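Local coordinates for protein putative oxidoreductase (Salmonella enterica subsp. enterica serovar Typhimurium, PDB 3NX4) that binds NADP and, as a zinc-binding-dehydrogenase-like enoyl reductase, probably reduces acryloyl-CoA with NADPH as hydride donor, at residues T250-M253 / P254-R258. Residues are numbered along the deposited sequence; the frame is centred on the assembly and turned at random.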
loop_
_atom_site.group_PDB
_atom_site.type_symbol
_atom_site.label_atom_id
_atom_site.label_comp_id
_atom_site.label_asym_id
_atom_site.label_seq_id
_atom_site.Cartn_x
_atom_site.Cartn_y
_atom_site.Cartn_z
ATOM N N THR A 250 1.167 -12.995 -1.414
ATOM C CA THR A 250 2.096 -12.368 -0.491
ATOM C C THR A 250 1.703 -12.599 0.965
ATOM O O THR A 250 0.796 -13.365 1.262
ATOM C CB THR A 250 2.230 -10.853 -0.778
ATOM O OG1 THR A 250 3.221 -10.282 0.077
ATOM C CG2 THR A 250 0.910 -10.147 -0.562
ATOM N N THR A 251 2.432 -11.956 1.865
ATOM C CA THR A 251 2.167 -12.042 3.288
ATOM C C THR A 251 2.118 -10.631 3.849
ATOM O O THR A 251 2.549 -9.680 3.207
ATOM C CB THR A 251 3.236 -12.838 4.042
ATOM O OG1 THR A 251 4.410 -12.038 4.201
ATOM C CG2 THR A 251 3.581 -14.118 3.300
ATOM N N VAL A 252 1.560 -10.493 5.037
ATOM C CA VAL A 252 1.469 -9.200 5.682
ATOM C C VAL A 252 2.818 -8.747 6.236
ATOM O O VAL A 252 2.949 -7.615 6.682
ATOM C CB VAL A 252 0.445 -9.220 6.830
ATOM C CG1 VAL A 252 -0.925 -9.606 6.317
ATOM C CG2 VAL A 252 0.892 -10.167 7.920
HETATM N N MSE A 253 3.808 -9.636 6.242
HETATM C CA MSE A 253 5.082 -9.336 6.906
HETATM C C MSE A 253 5.815 -8.055 6.441
HETATM O O MSE A 253 6.294 -7.289 7.278
HETATM C CB MSE A 253 6.022 -10.542 6.902
HETATM C CG MSE A 253 5.414 -11.797 7.505
HETATM SE SE MSE A 253 4.806 -11.470 9.347
HETATM C CE MSE A 253 6.278 -12.325 10.298
ATOM N N PRO A 254 5.927 -7.825 5.119
ATOM C CA PRO A 254 6.623 -6.590 4.732
ATOM C C PRO A 254 5.854 -5.362 5.228
ATOM O O PRO A 254 6.437 -4.327 5.541
ATOM C CB PRO A 254 6.598 -6.629 3.195
ATOM C CG PRO A 254 6.462 -8.085 2.849
ATOM C CD PRO A 254 5.605 -8.675 3.956
ATOM N N PHE A 255 4.542 -5.494 5.306
ATOM C CA PHE A 255 3.709 -4.375 5.730
ATOM C C PHE A 255 3.820 -4.109 7.215
ATOM O O PHE A 255 4.064 -2.973 7.627
ATOM C CB PHE A 255 2.267 -4.619 5.302
ATOM C CG PHE A 255 2.142 -4.845 3.829
ATOM C CD1 PHE A 255 2.098 -3.762 2.953
ATOM C CD2 PHE A 255 2.131 -6.122 3.313
ATOM C CE1 PHE A 255 2.017 -3.960 1.574
ATOM C CE2 PHE A 255 2.046 -6.333 1.934
ATOM C CZ PHE A 255 1.992 -5.246 1.069
ATOM N N ILE A 256 3.686 -5.158 8.024
ATOM C CA ILE A 256 3.584 -4.954 9.461
ATOM C C ILE A 256 4.922 -4.983 10.178
ATOM O O ILE A 256 5.013 -4.555 11.331
ATOM C CB ILE A 256 2.616 -5.956 10.112
ATOM C CG1 ILE A 256 3.262 -7.338 10.205
ATOM C CG2 ILE A 256 1.307 -5.990 9.336
ATOM C CD1 ILE A 256 2.414 -8.356 10.973
ATOM N N LEU A 257 5.955 -5.490 9.513
ATOM C CA LEU A 257 7.293 -5.543 10.106
ATOM C C LEU A 257 8.210 -4.491 9.476
ATOM O O LEU A 257 9.177 -4.047 10.089
ATOM C CB LEU A 257 7.917 -6.936 9.947
ATOM C CG LEU A 257 7.276 -8.081 10.732
ATOM C CD1 LEU A 257 8.034 -9.386 10.530
ATOM C CD2 LEU A 257 7.223 -7.723 12.202
ATOM N N ARG A 258 7.897 -4.076 8.259
ATOM C CA ARG A 258 8.769 -3.134 7.574
ATOM C C ARG A 258 8.083 -1.855 7.109
ATOM O O ARG A 258 8.697 -1.048 6.407
ATOM C CB ARG A 258 9.476 -3.817 6.399
ATOM C CG ARG A 258 10.563 -4.800 6.842
ATOM C CD ARG A 258 11.352 -5.325 5.632
ATOM N NE ARG A 258 12.388 -6.270 6.047
ATOM C CZ ARG A 258 12.975 -7.142 5.236
ATOM N NH1 ARG A 258 12.638 -7.191 3.946
ATOM N NH2 ARG A 258 13.907 -7.959 5.712
#
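V252 O receives the amide of I256 at 2.9 Å from I256 N, almost straight out from its carbonyl (C=O...N 169°), while L257 N reaches M253 O at 2.9 Å with the donor 26° out of the carbonyl plane. Beside these bonds V252 CG2 meets I256 CD1 at 3.9 Å, branched aliphatic chains suiting a buried flank. I256 holds CG1 between its backbone N and carbonyl carbon (chi1 75°), which carries CG1 past V252 O and brings CD1 beyond it to V252 CG2. Selenomethionine M253, poorly ordered, lies alongside L257 and points the same way. On another side the F255 ring turns its edge to T251 O, 3.6 Å from CD2, which suits the positive rim of an aromatic ring. P254, whose nitrogen has no hydrogen to give, fits the first turn, where no earlier carbonyl needs its amide. Second in line, T251 OG1 accepts from M253 N at 3.2 Å, a capping bond just before the helix. Beyond, T250 and T251 pair antiparallel with a strand of the second subunit, and I256 touches an NADP that is not bound to this chain. Strand 247-251 thus passes into the short helix 253-258 through a turn held by a threonine side-chain capping bond, at the dimer interface of the Rossmann-type cofactor domain.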